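Local coordinates for protein beta-agarase AgaA (Microbulbifer thermotolerans, PDB 3WZ1) that hydrolyses the beta-1,4-galactosidic linkages of agarose from within the chain, as an endo-acting beta-agarase that yields mainly neoagarotetraose, at residues F42-I51 against L89-P97. Sequence-based numbering, arbitrary orientation.
Sequences FYERWKEGFI and LGSITSKAP
Ile92 CD1 sits over one face of the Trp46 indole, 3.8 Å from the centroid of its five-membered ring, in a CH-pi contact; CB of Arg45 covers the opposite face, and the Thr93–Ser94 peptide meets the CE3 edge. Trp46 NE1 is hydrogen-bonded to Asp27 OD2. The other branch of Ile92, CG2, comes to the edge of the Phe42 ring, 3.7 Å from CZ, while Trp46 CB lies over a face of that ring. With CG1 between the backbone N and the carbonyl carbon (chi1 79°), CD1 goes to the indole and CG2, anti to the carbonyl carbon, to Phe42.

Beside these contacts the backbones pair antiparallel. Lys47 and Thr93 form the hydrogen-bonded pair, with Lys47 N to Thr93 O at 2.8 Å and 173°. Gly49 N continues the ladder to Ser91 O, and Gly49 O is gripped by two hydroxyls arriving from opposite faces of its carbonyl plane, Ser91 OG at 2.7 Å and Thr93 OG1 at 2.8 Å.

Lys47 runs beside Thr93, CG packing on CB, then bends twice near its end to bring NZ back onto Glu48 O and Phe50 O, the latter at 2.7 Å. A methionine here would probably leave those two carbonyls without their shared donor and the turn after the strand less firmly held. At the far end Lys95 stretches out past Trp46 O, which its CE covers and which finds no polar partner in the model, to place NZ on a lone pair of Tyr43 O, 2.8 Å away, and its own N bonds Arg45 O.

The strand 46-48 is thus an edge strand joined to strand 87-94, whose other neighbours include strand 232-239, in the beta-jelly roll of the GH16 catalytic domain; beyond it, Phe50 lies about 8 Å, side chain to side chain, from the predicted nucleophile Glu129.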
ATOM      1  N   PHE A  42     -15.408  -7.465  -9.024  1.00 11.93           N
ATOM      2  CA  PHE A  42     -14.679  -6.346  -8.420  1.00 11.13           C
ATOM      3  C   PHE A  42     -15.426  -5.807  -7.204  1.00 11.40           C
ATOM      4  O   PHE A  42     -14.864  -5.629  -6.122  1.00 10.79           O
ATOM      5  CB  PHE A  42     -14.456  -5.230  -9.440  1.00 10.99           C
ATOM      6  CG  PHE A  42     -13.804  -4.007  -8.866  1.00 10.90           C
ATOM      7  CD1 PHE A  42     -12.418  -3.934  -8.786  1.00 10.83           C
ATOM      8  CD2 PHE A  42     -14.557  -2.924  -8.422  1.00 10.70           C
ATOM      9  CE1 PHE A  42     -11.806  -2.803  -8.255  1.00 10.87           C
ATOM     10  CE2 PHE A  42     -13.953  -1.791  -7.894  1.00 10.57           C
ATOM     11  CZ  PHE A  42     -12.576  -1.736  -7.818  1.00 10.60           C
ATOM     12  N   TYR A  43     -16.716  -5.551  -7.378  1.00 11.44           N
ATOM     13  CA  TYR A  43     -17.511  -4.930  -6.335  1.00 11.71           C
ATOM     14  C   TYR A  43     -17.877  -5.851  -5.165  1.00 12.04           C
ATOM     15  O   TYR A  43     -18.374  -5.383  -4.143  1.00 12.21           O
ATOM     16  CB  TYR A  43     -18.773  -4.275  -6.938  1.00 12.09           C
ATOM     17  CG  TYR A  43     -18.503  -3.057  -7.812  1.00 12.20           C
ATOM     18  CD1 TYR A  43     -17.843  -1.939  -7.309  1.00 12.41           C
ATOM     19  CD2 TYR A  43     -18.967  -2.987  -9.133  1.00 12.45           C
ATOM     20  CE1 TYR A  43     -17.615  -0.812  -8.088  1.00 12.87           C
ATOM     21  CE2 TYR A  43     -18.748  -1.857  -9.905  1.00 12.44           C
ATOM     22  CZ  TYR A  43     -18.079  -0.771  -9.374  1.00 13.34           C
ATOM     23  OH  TYR A  43     -17.836   0.370 -10.129  1.00 14.00           O
ATOM     24  N   GLU A  44     -17.590  -7.149  -5.282  1.00 12.87           N
ATOM     25  CA  GLU A  44     -17.766  -8.034  -4.146  1.00 14.31           C
ATOM     26  C   GLU A  44     -16.823  -7.654  -3.000  1.00 13.33           C
ATOM     27  O   GLU A  44     -17.140  -7.877  -1.820  1.00 13.39           O
ATOM     28  CB  GLU A  44     -17.524  -9.494  -4.520  1.00 17.09           C
ATOM     29  CG  GLU A  44     -18.608 -10.164  -5.352  1.00 21.18           C
ATOM     30  CD  GLU A  44     -18.146 -11.534  -5.855  1.00 24.87           C
ATOM     31  OE1 GLU A  44     -17.299 -12.176  -5.181  1.00 30.44           O
ATOM     32  OE2 GLU A  44     -18.581 -11.964  -6.940  1.00 31.31           O
ATOM     33  N   ARG A  45     -15.662  -7.105  -3.346  1.00 11.80           N
ATOM     34  CA  ARG A  45     -14.650  -6.761  -2.345  1.00 11.55           C
ATOM     35  C   ARG A  45     -14.326  -5.282  -2.241  1.00 10.66           C
ATOM     36  O   ARG A  45     -13.955  -4.809  -1.160  1.00 10.58           O
ATOM     37  CB  ARG A  45     -13.338  -7.494  -2.661  1.00 12.00           C
ATOM     38  CG  ARG A  45     -13.412  -8.994  -2.454  1.00 12.92           C
ATOM     39  CD  ARG A  45     -12.162  -9.680  -2.961  1.00 13.48           C
ATOM     40  NE  ARG A  45     -12.226 -11.091  -2.600  1.00 14.35           N
ATOM     41  CZ  ARG A  45     -12.950 -12.005  -3.235  1.00 16.31           C
ATOM     42  NH1 ARG A  45     -13.661 -11.709  -4.324  1.00 17.10           N
ATOM     43  NH2 ARG A  45     -12.974 -13.239  -2.760  1.00 18.51           N
ATOM     44  N   TRP A  46     -14.396  -4.585  -3.377  1.00 10.23           N
ATOM     45  CA  TRP A  46     -13.755  -3.273  -3.540  1.00  9.96           C
ATOM     46  C   TRP A  46     -14.713  -2.172  -3.892  1.00 10.22           C
ATOM     47  O   TRP A  46     -15.763  -2.406  -4.499  1.00 10.67           O
ATOM     48  CB  TRP A  46     -12.678  -3.307  -4.644  1.00  9.43           C
ATOM     49  CG  TRP A  46     -11.678  -4.427  -4.437  1.00  9.38           C
ATOM     50  CD1 TRP A  46     -11.614  -5.597  -5.127  1.00  9.56           C
ATOM     51  CD2 TRP A  46     -10.653  -4.486  -3.434  1.00  9.41           C
ATOM     52  NE1 TRP A  46     -10.593  -6.382  -4.624  1.00  9.44           N
ATOM     53  CE2 TRP A  46      -9.993  -5.720  -3.588  1.00  9.60           C
ATOM     54  CE3 TRP A  46     -10.210  -3.603  -2.442  1.00  9.82           C
ATOM     55  CZ2 TRP A  46      -8.932  -6.103  -2.763  1.00 10.02           C
ATOM     56  CZ3 TRP A  46      -9.155  -3.982  -1.634  1.00  9.78           C
ATOM     57  CH2 TRP A  46      -8.533  -5.214  -1.800  1.00  9.75           C
ATOM     58  N   LYS A  47     -14.331  -0.963  -3.523  1.00 10.27           N
ATOM     59  CA  LYS A  47     -14.944   0.240  -4.073  1.00 10.67           C
ATOM     60  C   LYS A  47     -13.868   1.058  -4.774  1.00 10.30           C
ATOM     61  O   LYS A  47     -12.674   0.966  -4.429  1.00 10.49           O
ATOM     62  CB  LYS A  47     -15.618   1.067  -2.964  1.00 11.91           C
ATOM     63  CG  LYS A  47     -14.639   1.702  -1.966  1.00 13.28           C
ATOM     64  CD  LYS A  47     -15.264   2.582  -0.886  1.00 15.24           C
ATOM     65  CE  LYS A  47     -15.797   3.917  -1.414  1.00 15.73           C
ATOM     66  NZ  LYS A  47     -14.866   4.980  -1.927  1.00 14.12           N
ATOM     67  N   GLU A  48     -14.271   1.870  -5.756  1.00 10.13           N
ATOM     68  CA  GLU A  48     -13.338   2.842  -6.333  1.00 10.04           C
ATOM     69  C   GLU A  48     -13.119   3.970  -5.337  1.00 10.19           C
ATOM     70  O   GLU A  48     -14.043   4.341  -4.599  1.00 10.86           O
ATOM     71  CB  GLU A  48     -13.873   3.396  -7.650  1.00 10.53           C
ATOM     72  CG  GLU A  48     -13.886   2.334  -8.748  1.00 10.35           C
ATOM     73  CD  GLU A  48     -15.100   2.407  -9.645  1.00 10.93           C
ATOM     74  OE1 GLU A  48     -14.923   2.427 -10.879  1.00 10.04           O
ATOM     75  OE2 GLU A  48     -16.234   2.413  -9.083  1.00 13.43           O
ATOM     76  N   GLY A  49     -11.922   4.533  -5.328  1.00  9.75           N
ATOM     77  CA  GLY A  49     -11.592   5.688  -4.489  1.00  9.67           C
ATOM     78  C   GLY A  49     -11.002   5.324  -3.149  1.00  9.57           C
ATOM     79  O   GLY A  49     -10.182   4.408  -3.059  1.00  8.96           O
ATOM     80  N   PHE A  50     -11.457   6.038  -2.123  1.00  9.38           N
ATOM     81  CA  PHE A  50     -10.806   6.135  -0.817  1.00  9.41           C
ATOM     82  C   PHE A  50     -11.829   5.730   0.239  1.00  9.98           C
ATOM     83  O   PHE A  50     -12.962   5.308  -0.076  1.00 10.54           O
ATOM     84  CB  PHE A  50     -10.326   7.611  -0.672  1.00  9.07           C
ATOM     85  CG  PHE A  50      -9.562   7.950   0.591  1.00  8.77           C
ATOM     86  CD1 PHE A  50      -8.417   7.265   0.972  1.00  8.83           C
ATOM     87  CD2 PHE A  50      -9.967   9.017   1.389  1.00  8.94           C
ATOM     88  CE1 PHE A  50      -7.733   7.603   2.120  1.00  8.77           C
ATOM     89  CE2 PHE A  50      -9.265   9.364   2.539  1.00  8.79           C
ATOM     90  CZ  PHE A  50      -8.133   8.655   2.903  1.00  9.09           C
ATOM     91  N   ILE A  51     -11.452   5.842   1.512  1.00  9.85           N
ATOM     92  CA  ILE A  51     -12.388   5.530   2.609  1.00 10.72           C
ATOM     93  C   ILE A  51     -13.505   6.558   2.739  1.00 11.14           C
ATOM     94  O   ILE A  51     -14.521   6.279   3.391  1.00 12.60           O
ATOM     95  CB  ILE A  51     -11.688   5.352   3.971  1.00 10.71           C
ATOM     96  CG1 ILE A  51     -10.849   6.584   4.338  1.00 10.85           C
ATOM     97  CG2 ILE A  51     -10.815   4.105   3.964  1.00 10.43           C
ATOM     98  CD1 ILE A  51     -10.471   6.631   5.796  1.00 11.14           C
ATOM     99  N   LEU A  89      -5.224   9.801 -10.687  1.00  8.30           N
ATOM    100  CA  LEU A  89      -4.601   8.554 -10.209  1.00  8.37           C
ATOM    101  C   LEU A  89      -5.630   7.517  -9.797  1.00  8.14           C
ATOM    102  O   LEU A  89      -6.685   7.850  -9.231  1.00  8.22           O
ATOM    103  CB  LEU A  89      -3.673   8.829  -9.009  1.00  8.60           C
ATOM    104  CG  LEU A  89      -2.503   9.766  -9.271  1.00  8.61           C
ATOM    105  CD1 LEU A  89      -1.752  10.067  -7.987  1.00  8.68           C
ATOM    106  CD2 LEU A  89      -1.564   9.149 -10.295  1.00  8.66           C
ATOM    107  N   GLY A  90      -5.314   6.245 -10.027  1.00  7.46           N
ATOM    108  CA  GLY A  90      -6.171   5.171  -9.571  1.00  7.63           C
ATOM    109  C   GLY A  90      -6.149   4.988  -8.067  1.00  7.54           C
ATOM    110  O   GLY A  90      -5.145   5.290  -7.389  1.00  7.71           O
ATOM    111  N   SER A  91      -7.251   4.455  -7.554  1.00  7.58           N
ATOM    112  CA  SER A  91      -7.356   4.087  -6.152  1.00  7.60           C
ATOM    113  C   SER A  91      -8.525   3.166  -5.972  1.00  7.72           C
ATOM    114  O   SER A  91      -9.592   3.430  -6.522  1.00  7.89           O
ATOM    115  CB  SER A  91      -7.559   5.316  -5.267  1.00  7.78           C
ATOM    116  OG  SER A  91      -7.692   4.936  -3.906  1.00  7.99           O
ATOM    117  N   ILE A  92      -8.339   2.092  -5.208  1.00  7.95           N
ATOM    118  CA  ILE A  92      -9.445   1.250  -4.762  1.00  8.24           C
ATOM    119  C   ILE A  92      -9.286   1.006  -3.264  1.00  8.38           C
ATOM    120  O   ILE A  92      -8.162   1.053  -2.715  1.00  7.95           O
ATOM    121  CB  ILE A  92      -9.559  -0.082  -5.573  1.00  8.37           C
ATOM    122  CG1 ILE A  92      -8.527  -1.133  -5.106  1.00  8.85           C
ATOM    123  CG2 ILE A  92      -9.483   0.176  -7.076  1.00  8.40           C
ATOM    124  CD1 ILE A  92      -8.781  -2.488  -5.732  1.00  9.08           C
ATOM    125  N   THR A  93     -10.420   0.773  -2.595  1.00  8.37           N
ATOM    126  CA  THR A  93     -10.474   0.576  -1.154  1.00  8.68           C
ATOM    127  C   THR A  93     -11.375  -0.619  -0.849  1.00  8.77           C
ATOM    128  O   THR A  93     -12.401  -0.829  -1.511  1.00  8.70           O
ATOM    129  CB  THR A  93     -11.009   1.859  -0.456  1.00  9.06           C
ATOM    130  OG1 THR A  93     -10.102   2.948  -0.674  1.00  9.48           O
ATOM    131  CG2 THR A  93     -11.171   1.662   1.022  1.00  9.70           C
ATOM    132  N   SER A  94     -11.001  -1.407   0.154  1.00  8.55           N
ATOM    133  CA  SER A  94     -11.855  -2.529   0.567  1.00  9.23           C
ATOM    134  C   SER A  94     -13.178  -2.007   1.146  1.00  9.83           C
ATOM    135  O   SER A  94     -13.232  -0.966   1.791  1.00 10.16           O
ATOM    136  CB  SER A  94     -11.135  -3.439   1.574  1.00  9.06           C
ATOM    137  OG  SER A  94     -10.865  -2.812   2.814  1.00  8.97           O
ATOM    138  N   LYS A  95     -14.249  -2.745   0.888  1.00 10.70           N
ATOM    139  CA  LYS A  95     -15.552  -2.377   1.446  1.00 11.93           C
ATOM    140  C   LYS A  95     -15.629  -2.631   2.952  1.00 12.22           C
ATOM    141  O   LYS A  95     -16.354  -1.922   3.669  1.00 13.32           O
ATOM    142  CB  LYS A  95     -16.670  -3.120   0.714  1.00 12.91           C
ATOM    143  CG  LYS A  95     -16.859  -2.609  -0.694  1.00 14.21           C
ATOM    144  CD  LYS A  95     -18.072  -3.205  -1.385  1.00 15.84           C
ATOM    145  CE  LYS A  95     -18.501  -2.376  -2.591  1.00 16.34           C
ATOM    146  NZ  LYS A  95     -19.679  -3.038  -3.242  1.00 16.83           N
ATOM    147  N   ALA A  96     -14.864  -3.607   3.424  1.00 11.54           N
ATOM    148  CA  ALA A  96     -14.816  -3.943   4.844  1.00 11.87           C
ATOM    149  C   ALA A  96     -13.380  -3.836   5.345  1.00 11.63           C
ATOM    150  O   ALA A  96     -12.464  -4.046   4.569  1.00 11.27           O
ATOM    151  CB  ALA A  96     -15.318  -5.356   5.043  1.00 12.53           C
ATOM    152  N   PRO A  97     -13.197  -3.520   6.633  1.00 11.58           N
ATOM    153  CA  PRO A  97     -11.872  -3.377   7.202  1.00 11.53           C
ATOM    154  C   PRO A  97     -11.358  -4.658   7.837  1.00 11.91           C
ATOM    155  O   PRO A  97     -12.127  -5.620   8.040  1.00 12.89           O
ATOM    156  CB  PRO A  97     -12.090  -2.329   8.279  1.00 11.80           C
ATOM    157  CG  PRO A  97     -13.462  -2.649   8.796  1.00 11.70           C
ATOM    158  CD  PRO A  97     -14.245  -3.146   7.612  1.00 11.93           C
TER
HETATM  159  O   HOH W   1     -14.408  -5.919   1.472  1.00 15.17           O